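Long-range contacts in SusD homolog (Bacteroides thetaiotaomicron, PDB 3SGH), which probably binds glycans at the cell surface as a SusD-like outer-membrane lipoprotein of a carbohydrate-uptake system: residues E140-W144 with D488-A492; A161-N167 with K178-S182; K183-F187 with V219-D225; R452-R458 with D483-L489. All coordinates share one frame. Residues are numbered along the deposited sequence.

Contacts 1 and 4 share D488 and L489, so the C-terminal loop is held by the start of helix 140-162 and by the loop 452-458 at once; both are largely buried. Contacts 2 and 3 adjoin in sequence along helix 181-198 and are only partly buried, with contact 2 the farthest out, its centre about 27 Å from the centre of the chain. Helix 140-162 takes part in contact 1 at its first turn and in contact 2 at its last, the contact centres about 33 Å apart. Chemistry differs accordingly: a tryptophan cluster around a glutamate in contact 1, backbone and water bonding in contact 2, lysine bonds in contact 3, and an arginine-aspartate network in contact 4.

Contact 1 (E140-W144 with D488-A492); sequences EQTVW and DLWWA
W490 lays the face of its six-membered ring over the backbone of E140 and Q141: Q141 CA stands 3.9 Å from the ring centroid, 12° off the normal, a CH-pi contact, and Q141 CB reaches W490 CZ2 at 3.6 Å. Residues 140-144 form the first turn of helix 140-162, with W144 N bonded to E140 O at 3.0 Å; L489-A492 make a type I turn closed by A492 N to L489 O, 3.0 Å. The nearest CA pair is E140-W490, 6.3 Å. E140 (chi1 m, chi2 t) reaches across to the turn, and its OE1 accepts from W490 N at 2.9 Å. One water links E140 OE1 (2.7 Å) to W144 NE1 (3.0 Å) and, weakly, W491 NE1; a second donates to E140 OE2 (2.6 Å) and D488 O (2.8 Å). W490 is t and W491 p in chi1, which sets the two indoles apart beside W144 (m): W144 CD1 lies 3.9 Å from W490 CZ3, and W144 NE1 3.9 Å from W491 CD1. W491 packs on R430 and A427 of helix 424-432. The result is a buried aromatic cluster with a glutamate holding a beta turn, joining the C-terminal loop to the alpha-alpha superhelix of the SusD-like fold.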
loop_
_atom_site.group_PDB
_atom_site.type_symbol
_atom_site.label_atom_id
_atom_site.label_comp_id
_atom_site.label_asym_id
_atom_site.label_seq_id
_atom_site.Cartn_x
_atom_site.Cartn_y
_atom_site.Cartn_z
ATOM N N GLU A 140 16.196 -4.163 -10.098
ATOM C CA GLU A 140 15.110 -3.268 -9.785
ATOM C C GLU A 140 15.035 -2.111 -10.785
ATOM O O GLU A 140 13.963 -1.799 -11.272
ATOM C CB GLU A 140 15.212 -2.790 -8.353
ATOM C CG GLU A 140 14.946 -3.927 -7.331
ATOM C CD GLU A 140 15.391 -3.541 -5.934
ATOM O OE1 GLU A 140 14.601 -2.828 -5.284
ATOM O OE2 GLU A 140 16.517 -3.927 -5.489
ATOM N N GLN A 141 16.158 -1.511 -11.166
ATOM C CA GLN A 141 16.063 -0.477 -12.198
ATOM C C GLN A 141 15.333 -0.993 -13.446
ATOM O O GLN A 141 14.461 -0.306 -14.005
ATOM C CB GLN A 141 17.440 0.119 -12.566
ATOM C CG GLN A 141 17.303 1.201 -13.589
ATOM C CD GLN A 141 18.628 1.583 -14.182
ATOM O OE1 GLN A 141 19.404 0.716 -14.601
ATOM N NE2 GLN A 141 18.902 2.873 -14.230
ATOM N N THR A 142 15.660 -2.207 -13.865
ATOM C CA THR A 142 15.148 -2.725 -15.125
ATOM C C THR A 142 13.668 -2.970 -15.035
ATOM O O THR A 142 12.920 -2.606 -15.943
ATOM C CB THR A 142 15.906 -4.031 -15.522
ATOM O OG1 THR A 142 17.277 -3.682 -15.819
ATOM C CG2 THR A 142 15.281 -4.681 -16.738
ATOM N N VAL A 143 13.226 -3.579 -13.936
ATOM C CA VAL A 143 11.779 -3.867 -13.801
ATOM C C VAL A 143 10.969 -2.584 -13.625
ATOM O O VAL A 143 9.928 -2.458 -14.218
ATOM C CB VAL A 143 11.428 -4.936 -12.723
ATOM C CG1 VAL A 143 11.772 -4.494 -11.299
ATOM C CG2 VAL A 143 9.980 -5.315 -12.850
ATOM N N TRP A 144 11.446 -1.618 -12.849
ATOM C CA TRP A 144 10.701 -0.369 -12.730
ATOM C C TRP A 144 10.563 0.309 -14.095
ATOM O O TRP A 144 9.479 0.739 -14.474
ATOM C CB TRP A 144 11.347 0.536 -11.682
ATOM C CG TRP A 144 10.962 0.103 -10.259
ATOM C CD1 TRP A 144 11.696 -0.675 -9.421
ATOM C CD2 TRP A 144 9.726 0.368 -9.567
ATOM N NE1 TRP A 144 11.049 -0.871 -8.260
ATOM C CE2 TRP A 144 9.818 -0.277 -8.314
ATOM C CE3 TRP A 144 8.581 1.087 -9.878
ATOM C CZ2 TRP A 144 8.805 -0.199 -7.358
ATOM C CZ3 TRP A 144 7.544 1.129 -8.945
ATOM C CH2 TRP A 144 7.660 0.480 -7.714
ATOM N N ASP A 488 18.099 -3.221 2.058
ATOM C CA ASP A 488 17.341 -2.177 1.421
ATOM C C ASP A 488 17.102 -2.418 -0.062
ATOM O O ASP A 488 17.967 -2.889 -0.800
ATOM C CB ASP A 488 17.990 -0.821 1.668
ATOM C CG ASP A 488 17.491 -0.151 2.967
ATOM O OD1 ASP A 488 16.251 -0.023 3.170
ATOM O OD2 ASP A 488 18.377 0.253 3.784
ATOM N N LEU A 489 15.887 -2.056 -0.466
ATOM C CA LEU A 489 15.528 -1.966 -1.866
ATOM C C LEU A 489 16.163 -0.756 -2.584
ATOM O O LEU A 489 16.600 0.210 -1.966
ATOM C CB LEU A 489 14.015 -1.958 -1.989
ATOM C CG LEU A 489 13.348 -3.224 -1.450
ATOM C CD1 LEU A 489 11.854 -3.235 -1.744
ATOM C CD2 LEU A 489 13.997 -4.512 -2.030
ATOM N N TRP A 490 16.119 -0.802 -3.913
ATOM C CA TRP A 490 16.885 0.108 -4.763
ATOM C C TRP A 490 16.435 1.573 -4.548
ATOM O O TRP A 490 17.251 2.515 -4.547
ATOM C CB TRP A 490 16.662 -0.336 -6.206
ATOM C CG TRP A 490 17.116 0.560 -7.270
ATOM C CD1 TRP A 490 18.422 0.822 -7.641
ATOM C CD2 TRP A 490 16.288 1.228 -8.230
ATOM N NE1 TRP A 490 18.425 1.650 -8.751
ATOM C CE2 TRP A 490 17.133 1.920 -9.107
ATOM C CE3 TRP A 490 14.918 1.326 -8.411
ATOM C CZ2 TRP A 490 16.639 2.715 -10.159
ATOM C CZ3 TRP A 490 14.435 2.116 -9.451
ATOM C CH2 TRP A 490 15.285 2.798 -10.293
ATOM N N TRP A 491 15.134 1.737 -4.357
ATOM C CA TRP A 491 14.500 3.036 -4.189
ATOM C C TRP A 491 14.412 3.483 -2.735
ATOM O O TRP A 491 14.054 4.635 -2.486
ATOM C CB TRP A 491 13.087 3.033 -4.777
ATOM C CG TRP A 491 12.227 1.883 -4.276
ATOM C CD1 TRP A 491 12.046 0.689 -4.879
ATOM C CD2 TRP A 491 11.453 1.835 -3.049
ATOM N NE1 TRP A 491 11.199 -0.114 -4.120
ATOM C CE2 TRP A 491 10.813 0.576 -3.008
ATOM C CE3 TRP A 491 11.207 2.745 -2.019
ATOM C CZ2 TRP A 491 10.001 0.184 -1.946
ATOM C CZ3 TRP A 491 10.372 2.369 -0.968
ATOM C CH2 TRP A 491 9.797 1.098 -0.927
ATOM N N ALA A 492 14.752 2.608 -1.784
ATOM C CA ALA A 492 14.590 2.941 -0.353
ATOM C C ALA A 492 15.750 3.793 0.102
ATOM O O ALA A 492 16.846 3.702 -0.454
ATOM C CB ALA A 492 14.541 1.667 0.502
HETATM O O HOH W 1 12.031 -2.418 -5.858
HETATM O O HOH W 2 18.227 -3.642 -3.488
#

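Contact 2 (A161-N167 with K178-S182); sequences AATFGVN and KGDCS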
loop_
_atom_site.group_PDB
_atom_site.type_symbol
_atom_site.label_atom_id
_atom_site.label_comp_id
_atom_site.label_asym_id
_atom_site.label_seq_id
_atom_site.Cartn_x
_atom_site.Cartn_y
_atom_site.Cartn_z
ATOM N N ALA A 161 -9.417 4.732 -26.467
ATOM C CA ALA A 161 -10.660 4.037 -26.180
ATOM C C ALA A 161 -11.677 4.961 -25.463
ATOM O O ALA A 161 -12.876 4.928 -25.764
ATOM C CB ALA A 161 -10.362 2.760 -25.338
ATOM N N ALA A 162 -11.202 5.787 -24.539
ATOM C CA ALA A 162 -12.067 6.636 -23.718
ATOM C C ALA A 162 -12.909 7.641 -24.567
ATOM O O ALA A 162 -14.033 8.029 -24.166
ATOM C CB ALA A 162 -11.226 7.398 -22.670
ATOM N N THR A 163 -12.346 8.061 -25.696
ATOM C CA THR A 163 -13.010 9.059 -26.587
ATOM C C THR A 163 -14.318 8.499 -27.164
ATOM O O THR A 163 -15.210 9.283 -27.574
ATOM C CB THR A 163 -12.084 9.561 -27.745
ATOM O OG1 THR A 163 -11.798 8.495 -28.670
ATOM C CG2 THR A 163 -10.778 10.137 -27.198
ATOM N N PHE A 164 -14.463 7.157 -27.184
ATOM C CA PHE A 164 -15.633 6.527 -27.823
ATOM C C PHE A 164 -16.774 6.308 -26.856
ATOM O O PHE A 164 -17.862 5.920 -27.296
ATOM C CB PHE A 164 -15.245 5.206 -28.505
ATOM C CG PHE A 164 -14.282 5.384 -29.615
ATOM C CD1 PHE A 164 -14.724 5.776 -30.873
ATOM C CD2 PHE A 164 -12.937 5.192 -29.417
ATOM C CE1 PHE A 164 -13.820 5.949 -31.915
ATOM C CE2 PHE A 164 -12.044 5.365 -30.448
ATOM C CZ PHE A 164 -12.481 5.756 -31.690
ATOM N N GLY A 165 -16.557 6.572 -25.560
ATOM C CA GLY A 165 -17.540 6.281 -24.530
ATOM C C GLY A 165 -17.211 4.944 -23.863
ATOM O O GLY A 165 -16.216 4.298 -24.225
ATOM N N VAL A 166 -18.082 4.523 -22.947
ATOM C CA VAL A 166 -17.887 3.293 -22.136
ATOM C C VAL A 166 -17.659 2.073 -23.026
ATOM O O VAL A 166 -18.384 1.868 -24.005
ATOM C CB VAL A 166 -19.122 3.011 -21.232
ATOM C CG1 VAL A 166 -19.001 1.573 -20.577
ATOM C CG2 VAL A 166 -19.261 4.122 -20.169
ATOM N N ASN A 167 -16.666 1.270 -22.671
ATOM C CA ASN A 167 -16.243 0.149 -23.514
ATOM C C ASN A 167 -17.094 -1.059 -23.153
ATOM O O ASN A 167 -17.155 -1.467 -21.975
ATOM C CB ASN A 167 -14.775 -0.127 -23.301
ATOM C CG ASN A 167 -14.247 -1.190 -24.225
ATOM O OD1 ASN A 167 -14.356 -2.380 -23.945
ATOM N ND2 ASN A 167 -13.705 -0.759 -25.371
ATOM N N LYS A 178 -16.986 -0.324 -14.477
ATOM C CA LYS A 178 -18.068 -0.728 -15.412
ATOM C C LYS A 178 -17.735 -0.397 -16.875
ATOM O O LYS A 178 -18.616 -0.054 -17.689
ATOM C CB LYS A 178 -19.371 -0.065 -14.984
ATOM C CG LYS A 178 -19.819 -0.424 -13.554
ATOM C CD LYS A 178 -21.221 0.196 -13.231
ATOM C CE LYS A 178 -22.009 -0.580 -12.105
ATOM N NZ LYS A 178 -21.304 -0.607 -10.761
ATOM N N GLY A 179 -16.454 -0.484 -17.201
ATOM C CA GLY A 179 -15.963 -0.279 -18.566
ATOM C C GLY A 179 -15.608 1.118 -18.970
ATOM O O GLY A 179 -15.232 1.335 -20.103
ATOM N N ASP A 180 -15.728 2.071 -18.048
ATOM C CA ASP A 180 -15.412 3.445 -18.328
ATOM C C ASP A 180 -13.889 3.649 -18.420
ATOM O O ASP A 180 -13.191 3.764 -17.388
ATOM C CB ASP A 180 -16.030 4.349 -17.272
ATOM C CG ASP A 180 -15.871 5.829 -17.599
ATOM O OD1 ASP A 180 -14.968 6.246 -18.398
ATOM O OD2 ASP A 180 -16.662 6.613 -17.040
ATOM N N CYS A 181 -13.374 3.707 -19.646
ATOM C CA CYS A 181 -11.926 3.869 -19.848
ATOM C C CYS A 181 -11.382 5.227 -19.445
ATOM O O CYS A 181 -10.162 5.352 -19.247
ATOM C CB CYS A 181 -11.525 3.570 -21.300
ATOM S SG CYS A 181 -11.765 1.772 -21.657
ATOM N N SER A 182 -12.233 6.245 -19.319
ATOM C CA SER A 182 -11.757 7.518 -18.777
ATOM C C SER A 182 -11.396 7.380 -17.302
ATOM O O SER A 182 -10.467 8.010 -16.848
ATOM C CB SER A 182 -12.786 8.630 -18.966
ATOM O OG SER A 182 -12.919 8.903 -20.344
HETATM O O HOH W 3 -15.086 7.017 -21.463
HETATM O O HOH W 4 -14.584 4.401 -21.999
#
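A161 of helix 140-162 sets its CB 4.1 Å from C181 SG, and V100 packs against both side chains. A162 points at the start of helix 181-198: its CB is 4.1 Å from C181 CB and 3.2 Å from S182 OG, while a water joins A162 O to D180 OD1 and S182 OG. The type I turn A162-G165 follows, and G165, at phi 97°, leaves the helical conformation; a second water bonds C181 N (2.7 Å) and, weakly, G165 O. V166 rests its CG1 against K178 O at 3.3 Å. N167 N donates to G179 O at 2.9 Å, and N167 CB lies 3.9 Å from C181 SG; N167 OD1 caps the next helix at L170 N. G179 has no room for a CB, which would clash with N167 O. D180 is the N-cap of helix 181-198, its OD1 accepting weakly from S182 N. With one direct hydrogen bond and two bridging waters, the junction relies on close backbone approach and solvent, without charge pairing.

Contact 3 (K183-F187 with V219-D225); sequences KWLKF and VMESVGD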
loop_
_atom_site.group_PDB
_atom_site.type_symbol
_atom_site.label_atom_id
_atom_site.label_comp_id
_atom_site.label_asym_id
_atom_site.label_seq_id
_atom_site.Cartn_x
_atom_site.Cartn_y
_atom_site.Cartn_z
ATOM N N LYS A 183 -12.130 6.551 -16.565
ATOM C CA LYS A 183 -11.812 6.299 -15.135
ATOM C C LYS A 183 -10.540 5.461 -15.043
ATOM O O LYS A 183 -9.637 5.760 -14.245
ATOM C CB LYS A 183 -12.924 5.571 -14.417
ATOM C CG LYS A 183 -14.205 6.324 -14.231
ATOM C CD LYS A 183 -14.128 7.387 -13.151
ATOM C CE LYS A 183 -15.504 8.132 -12.919
ATOM N NZ LYS A 183 -16.570 7.288 -12.287
ATOM N N TRP A 184 -10.441 4.447 -15.893
ATOM C CA TRP A 184 -9.205 3.679 -15.916
ATOM C C TRP A 184 -7.985 4.521 -16.317
ATOM O O TRP A 184 -6.863 4.281 -15.852
ATOM C CB TRP A 184 -9.296 2.457 -16.802
ATOM C CG TRP A 184 -10.042 1.323 -16.201
ATOM C CD1 TRP A 184 -11.257 0.867 -16.577
ATOM C CD2 TRP A 184 -9.623 0.502 -15.103
ATOM N NE1 TRP A 184 -11.628 -0.211 -15.802
ATOM C CE2 TRP A 184 -10.645 -0.445 -14.876
ATOM C CE3 TRP A 184 -8.474 0.470 -14.299
ATOM C CZ2 TRP A 184 -10.558 -1.410 -13.885
ATOM C CZ3 TRP A 184 -8.403 -0.483 -13.296
ATOM C CH2 TRP A 184 -9.441 -1.409 -13.106
ATOM N N LEU A 185 -8.188 5.517 -17.163
ATOM C CA LEU A 185 -7.049 6.344 -17.609
ATOM C C LEU A 185 -6.520 7.164 -16.446
ATOM O O LEU A 185 -5.318 7.285 -16.279
ATOM C CB LEU A 185 -7.475 7.244 -18.778
ATOM C CG LEU A 185 -6.348 8.041 -19.460
ATOM C CD1 LEU A 185 -5.359 7.140 -20.153
ATOM C CD2 LEU A 185 -6.976 9.079 -20.473
ATOM N N LYS A 186 -7.413 7.750 -15.658
ATOM C CA LYS A 186 -7.031 8.481 -14.460
ATOM C C LYS A 186 -6.354 7.555 -13.469
ATOM O O LYS A 186 -5.337 7.921 -12.876
ATOM C CB LYS A 186 -8.248 9.198 -13.823
ATOM C CG LYS A 186 -8.707 10.402 -14.624
ATOM C CD LYS A 186 -9.922 11.098 -13.986
ATOM C CE LYS A 186 -11.172 10.244 -14.220
ATOM N NZ LYS A 186 -12.492 10.960 -14.289
ATOM N N PHE A 187 -6.913 6.347 -13.314
ATOM C CA PHE A 187 -6.307 5.311 -12.435
ATOM C C PHE A 187 -4.877 5.023 -12.891
ATOM O O PHE A 187 -3.908 5.038 -12.079
ATOM C CB PHE A 187 -7.149 4.034 -12.449
ATOM C CG PHE A 187 -6.612 2.934 -11.579
ATOM C CD1 PHE A 187 -5.645 2.062 -12.075
ATOM C CD2 PHE A 187 -7.158 2.698 -10.320
ATOM C CE1 PHE A 187 -5.131 1.000 -11.276
ATOM C CE2 PHE A 187 -6.666 1.657 -9.510
ATOM C CZ PHE A 187 -5.641 0.792 -10.002
ATOM N N VAL A 219 -4.686 12.749 -13.631
ATOM C CA VAL A 219 -4.801 11.853 -12.470
ATOM C C VAL A 219 -6.207 11.986 -11.878
ATOM O O VAL A 219 -7.038 12.800 -12.340
ATOM C CB VAL A 219 -3.700 12.161 -11.421
ATOM C CG1 VAL A 219 -2.284 11.846 -11.980
ATOM C CG2 VAL A 219 -3.771 13.645 -10.960
HETATM N N MSE A 220 -6.488 11.205 -10.846
HETATM C CA MSE A 220 -7.792 11.298 -10.162
HETATM C C MSE A 220 -7.953 12.693 -9.555
HETATM O O MSE A 220 -6.987 13.285 -9.041
HETATM C CB MSE A 220 -7.919 10.258 -9.059
HETATM C CG MSE A 220 -7.912 8.842 -9.525
HETATM SE SE MSE A 220 -8.063 7.676 -8.001
HETATM C CE MSE A 220 -8.006 6.051 -9.052
ATOM N N GLU A 221 -9.170 13.233 -9.639
ATOM C CA GLU A 221 -9.455 14.594 -9.164
ATOM C C GLU A 221 -10.632 14.707 -8.196
ATOM O O GLU A 221 -10.658 15.649 -7.413
ATOM C CB GLU A 221 -9.726 15.527 -10.329
ATOM C CG GLU A 221 -8.527 15.705 -11.226
ATOM C CD GLU A 221 -7.450 16.600 -10.631
ATOM O OE1 GLU A 221 -7.513 16.957 -9.423
ATOM O OE2 GLU A 221 -6.519 16.980 -11.397
ATOM N N SER A 222 -11.520 13.725 -8.200
ATOM C CA SER A 222 -12.704 13.757 -7.338
ATOM C C SER A 222 -13.021 12.382 -6.786
ATOM O O SER A 222 -12.546 11.351 -7.319
ATOM C CB SER A 222 -13.912 14.260 -8.123
ATOM O OG SER A 222 -14.253 13.357 -9.156
ATOM N N VAL A 223 -13.818 12.346 -5.726
ATOM C CA VAL A 223 -14.144 11.065 -5.053
ATOM C C VAL A 223 -14.791 10.032 -5.978
ATOM O O VAL A 223 -14.598 8.832 -5.776
ATOM C CB VAL A 223 -14.974 11.254 -3.750
ATOM C CG1 VAL A 223 -14.156 12.012 -2.720
ATOM C CG2 VAL A 223 -16.307 11.943 -4.018
ATOM N N GLY A 224 -15.510 10.483 -7.005
ATOM C CA GLY A 224 -16.113 9.574 -7.995
ATOM C C GLY A 224 -15.089 8.839 -8.845
ATOM O O GLY A 224 -15.417 7.907 -9.562
ATOM N N ASP A 225 -13.843 9.283 -8.781
ATOM C CA ASP A 225 -12.768 8.652 -9.505
ATOM C C ASP A 225 -12.116 7.463 -8.768
ATOM O O ASP A 225 -11.392 6.651 -9.376
ATOM C CB ASP A 225 -11.672 9.687 -9.797
ATOM C CG ASP A 225 -12.131 10.823 -10.711
ATOM O OD1 ASP A 225 -13.102 10.652 -11.452
ATOM O OD2 ASP A 225 -11.489 11.920 -10.704
HETATM O O HOH W 5 -10.563 7.318 -12.004
HETATM O O HOH W 6 -12.091 13.630 -12.622
#
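The salt bridge runs 2.9 Å from K186 NZ to D225 OD1; a water accepts from K186 NZ at 3.2 Å and donates to D225 OD2 at 2.6 Å. One turn earlier on helix 181-198, K183 NZ donates to G224 O at 3.0 Å. D225 also organises its own loop: its OD2 accepts from E221 N at 2.9 Å and from S222 N at 3.1 Å, so one carboxylate folds the loop while binding the helix. Backbone atoms meet through a further water, 2.9 Å from K183 O and 2.8 Å from D225 O. Apolar packing comes from the selenomethionine M220, whose CE lies 3.7 Å from F187 CD2. K186 CG makes a van der Waals contact with the loop backbone at V219 O, 3.7 Å. Y177 touches K183, F187 and M220, and helix 319-331 packs on V219 and M220. Here the connection between helix 204-217 and strand 227-229 folds back on helix 181-198, a helix-to-loop junction within the alpha-helical SusD-like fold.

Contact 4 (R452-R458 with D483-L489); sequences RGQRRLR and DSNGTDL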
loop_
_atom_site.group_PDB
_atom_site.type_symbol
_atom_site.label_atom_id
_atom_site.label_comp_id
_atom_site.label_asym_id
_atom_site.label_seq_id
_atom_site.Cartn_x
_atom_site.Cartn_y
_atom_site.Cartn_z
ATOM N N ARG A 452 14.772 1.221 11.979
ATOM C CA ARG A 452 14.452 1.213 10.554
ATOM C C ARG A 452 13.467 0.122 10.156
ATOM O O ARG A 452 12.888 0.193 9.064
ATOM C CB ARG A 452 15.745 1.062 9.744
ATOM C CG ARG A 452 16.759 2.188 10.118
ATOM C CD ARG A 452 17.973 2.182 9.292
ATOM N NE ARG A 452 17.745 2.550 7.904
ATOM C CZ ARG A 452 17.934 1.748 6.843
ATOM N NH1 ARG A 452 18.342 0.493 6.965
ATOM N NH2 ARG A 452 17.743 2.227 5.629
ATOM N N GLY A 453 13.327 -0.876 11.024
ATOM C CA GLY A 453 12.391 -1.965 10.811
ATOM C C GLY A 453 12.846 -2.952 9.731
ATOM O O GLY A 453 14.006 -2.925 9.276
ATOM N N GLN A 454 11.915 -3.801 9.317
ATOM C CA GLN A 454 12.131 -4.723 8.201
ATOM C C GLN A 454 12.167 -3.911 6.927
ATOM O O GLN A 454 11.402 -2.996 6.771
ATOM C CB GLN A 454 11.024 -5.792 8.140
ATOM C CG GLN A 454 11.238 -6.778 6.993
ATOM C CD GLN A 454 10.616 -8.144 7.225
ATOM O OE1 GLN A 454 10.237 -8.501 8.365
ATOM N NE2 GLN A 454 10.532 -8.955 6.139
ATOM N N ARG A 455 13.083 -4.221 6.020
ATOM C CA ARG A 455 13.355 -3.368 4.872
ATOM C C ARG A 455 12.795 -3.961 3.550
ATOM O O ARG A 455 12.578 -3.226 2.590
ATOM C CB ARG A 455 14.827 -3.079 4.793
ATOM C CG ARG A 455 15.408 -2.471 6.042
ATOM C CD ARG A 455 14.731 -1.159 6.514
ATOM N NE ARG A 455 14.861 -0.082 5.526
ATOM C CZ ARG A 455 14.342 1.147 5.633
ATOM N NH1 ARG A 455 13.596 1.487 6.670
ATOM N NH2 ARG A 455 14.564 2.065 4.694
ATOM N N ARG A 456 12.570 -5.275 3.544
ATOM C CA ARG A 456 12.052 -6.015 2.392
ATOM C C ARG A 456 11.624 -7.429 2.792
ATOM O O ARG A 456 12.004 -7.926 3.852
ATOM C CB ARG A 456 13.115 -6.141 1.291
ATOM C CG ARG A 456 14.281 -7.042 1.593
ATOM C CD ARG A 456 15.354 -7.003 0.545
ATOM N NE ARG A 456 15.024 -7.911 -0.561
ATOM C CZ ARG A 456 15.334 -9.204 -0.579
ATOM N NH1 ARG A 456 15.936 -9.783 0.467
ATOM N NH2 ARG A 456 15.008 -9.947 -1.635
ATOM N N LEU A 457 10.852 -8.073 1.923
ATOM C CA LEU A 457 10.655 -9.514 2.007
ATOM C C LEU A 457 11.773 -10.195 1.205
ATOM O O LEU A 457 12.353 -9.588 0.317
ATOM C CB LEU A 457 9.273 -9.894 1.461
ATOM C CG LEU A 457 8.113 -9.796 2.459
ATOM C CD1 LEU A 457 8.045 -8.457 3.180
ATOM C CD2 LEU A 457 6.793 -10.109 1.732
ATOM N N ARG A 458 12.043 -11.460 1.515
ATOM C CA ARG A 458 13.079 -12.227 0.878
ATOM C C ARG A 458 12.518 -12.993 -0.314
ATOM O O ARG A 458 11.291 -13.166 -0.440
ATOM C CB ARG A 458 13.697 -13.212 1.881
ATOM C CG ARG A 458 14.502 -12.539 2.977
ATOM C CD ARG A 458 15.071 -13.540 3.994
ATOM N NE ARG A 458 13.968 -14.069 4.822
ATOM C CZ ARG A 458 13.381 -15.250 4.658
ATOM N NH1 ARG A 458 13.786 -16.090 3.710
ATOM N NH2 ARG A 458 12.365 -15.606 5.432
ATOM N N ASP A 483 20.308 -11.715 0.572
ATOM C CA ASP A 483 18.849 -11.899 0.567
ATOM C C ASP A 483 18.349 -11.946 2.017
ATOM O O ASP A 483 18.087 -13.007 2.575
ATOM C CB ASP A 483 18.488 -13.188 -0.201
ATOM C CG ASP A 483 16.972 -13.430 -0.315
ATOM O OD1 ASP A 483 16.185 -12.454 -0.200
ATOM O OD2 ASP A 483 16.579 -14.628 -0.532
ATOM N N SER A 484 18.241 -10.766 2.608
ATOM C CA SER A 484 17.892 -10.541 3.989
ATOM C C SER A 484 16.655 -9.673 4.145
ATOM O O SER A 484 16.427 -8.763 3.320
ATOM C CB SER A 484 19.060 -9.782 4.653
ATOM O OG SER A 484 18.765 -9.395 5.966
ATOM N N ASN A 485 15.930 -9.888 5.243
ATOM C CA ASN A 485 14.840 -8.980 5.650
ATOM C C ASN A 485 15.326 -7.541 5.871
ATOM O O ASN A 485 14.551 -6.593 5.797
ATOM C CB ASN A 485 14.213 -9.438 6.978
ATOM C CG ASN A 485 13.426 -10.730 6.872
ATOM O OD1 ASN A 485 13.347 -11.363 5.791
ATOM N ND2 ASN A 485 12.861 -11.155 8.002
ATOM N N GLY A 486 16.602 -7.382 6.202
ATOM C CA GLY A 486 17.147 -6.068 6.545
ATOM C C GLY A 486 17.878 -5.330 5.412
ATOM O O GLY A 486 18.388 -4.209 5.616
ATOM N N THR A 487 17.934 -5.956 4.235
ATOM C CA THR A 487 18.503 -5.388 3.031
ATOM C C THR A 487 17.557 -4.397 2.381
ATOM O O THR A 487 16.404 -4.687 2.193
ATOM C CB THR A 487 18.899 -6.484 2.020
ATOM O OG1 THR A 487 20.009 -7.221 2.564
ATOM C CG2 THR A 487 19.369 -5.928 0.685
ATOM N N ASP A 488 18.099 -3.221 2.058
ATOM C CA ASP A 488 17.341 -2.177 1.421
ATOM C C ASP A 488 17.102 -2.418 -0.062
ATOM O O ASP A 488 17.967 -2.889 -0.800
ATOM C CB ASP A 488 17.990 -0.821 1.668
ATOM C CG ASP A 488 17.491 -0.151 2.967
ATOM O OD1 ASP A 488 16.251 -0.023 3.170
ATOM O OD2 ASP A 488 18.377 0.253 3.784
ATOM N N LEU A 489 15.887 -2.056 -0.466
ATOM C CA LEU A 489 15.528 -1.966 -1.866
ATOM C C LEU A 489 16.163 -0.756 -2.584
ATOM O O LEU A 489 16.600 0.210 -1.966
ATOM C CB LEU A 489 14.015 -1.958 -1.989
ATOM C CG LEU A 489 13.348 -3.224 -1.450
ATOM C CD1 LEU A 489 11.854 -3.235 -1.744
ATOM C CD2 LEU A 489 13.997 -4.512 -2.030
HETATM O O HOH W 7 10.480 -11.891 5.776
HETATM O O HOH W 8 14.134 -1.108 1.588
HETATM O O HOH W 9 12.124 -14.045 8.007
HETATM O O HOH W 10 15.719 -16.204 1.557
#
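D488 receives two arginines in a salt-bridge network: R455 NE reaches D488 OD1 at 2.7 Å and R452 NH2 reaches D488 OD2 at 2.8 Å, each oxygen accepting a second, longer bond from the same guanidinium. R455 NH1 donates to R452 O, 2.8 Å. R456 NH1 forms a salt bridge with D483 OD1 (2.8 Å) and donates to S484 O (3.1 Å); R456 NH2 bonds Q120 O, and D483 OD2 the hydroxyl of Y464. The facing loop is shaped by an ST turn, S484 OG, also hydrogen-bonded to D447, accepting from G486 N at 3.0 Å, within the type I turn S484-T487. That turn presents N485 O to two amides, R455 N at 2.8 Å and R456 N at 3.3 Å, while R458 NE donates to N485 OD1 at 2.9 Å. One water links R455 O, D488 OD1 and L489 N, another Q454 NE2 and N485 OD1, and two more lead from the R458 guanidinium to N485 ND2 and D483 OD2. Packing completes this largely buried junction of two irregular loops, with L489 against R430 of helix 424-432. R456 CD lies 3.9 Å from T487 CB, and R456 CB meets L489 CD2 at 3.8 Å.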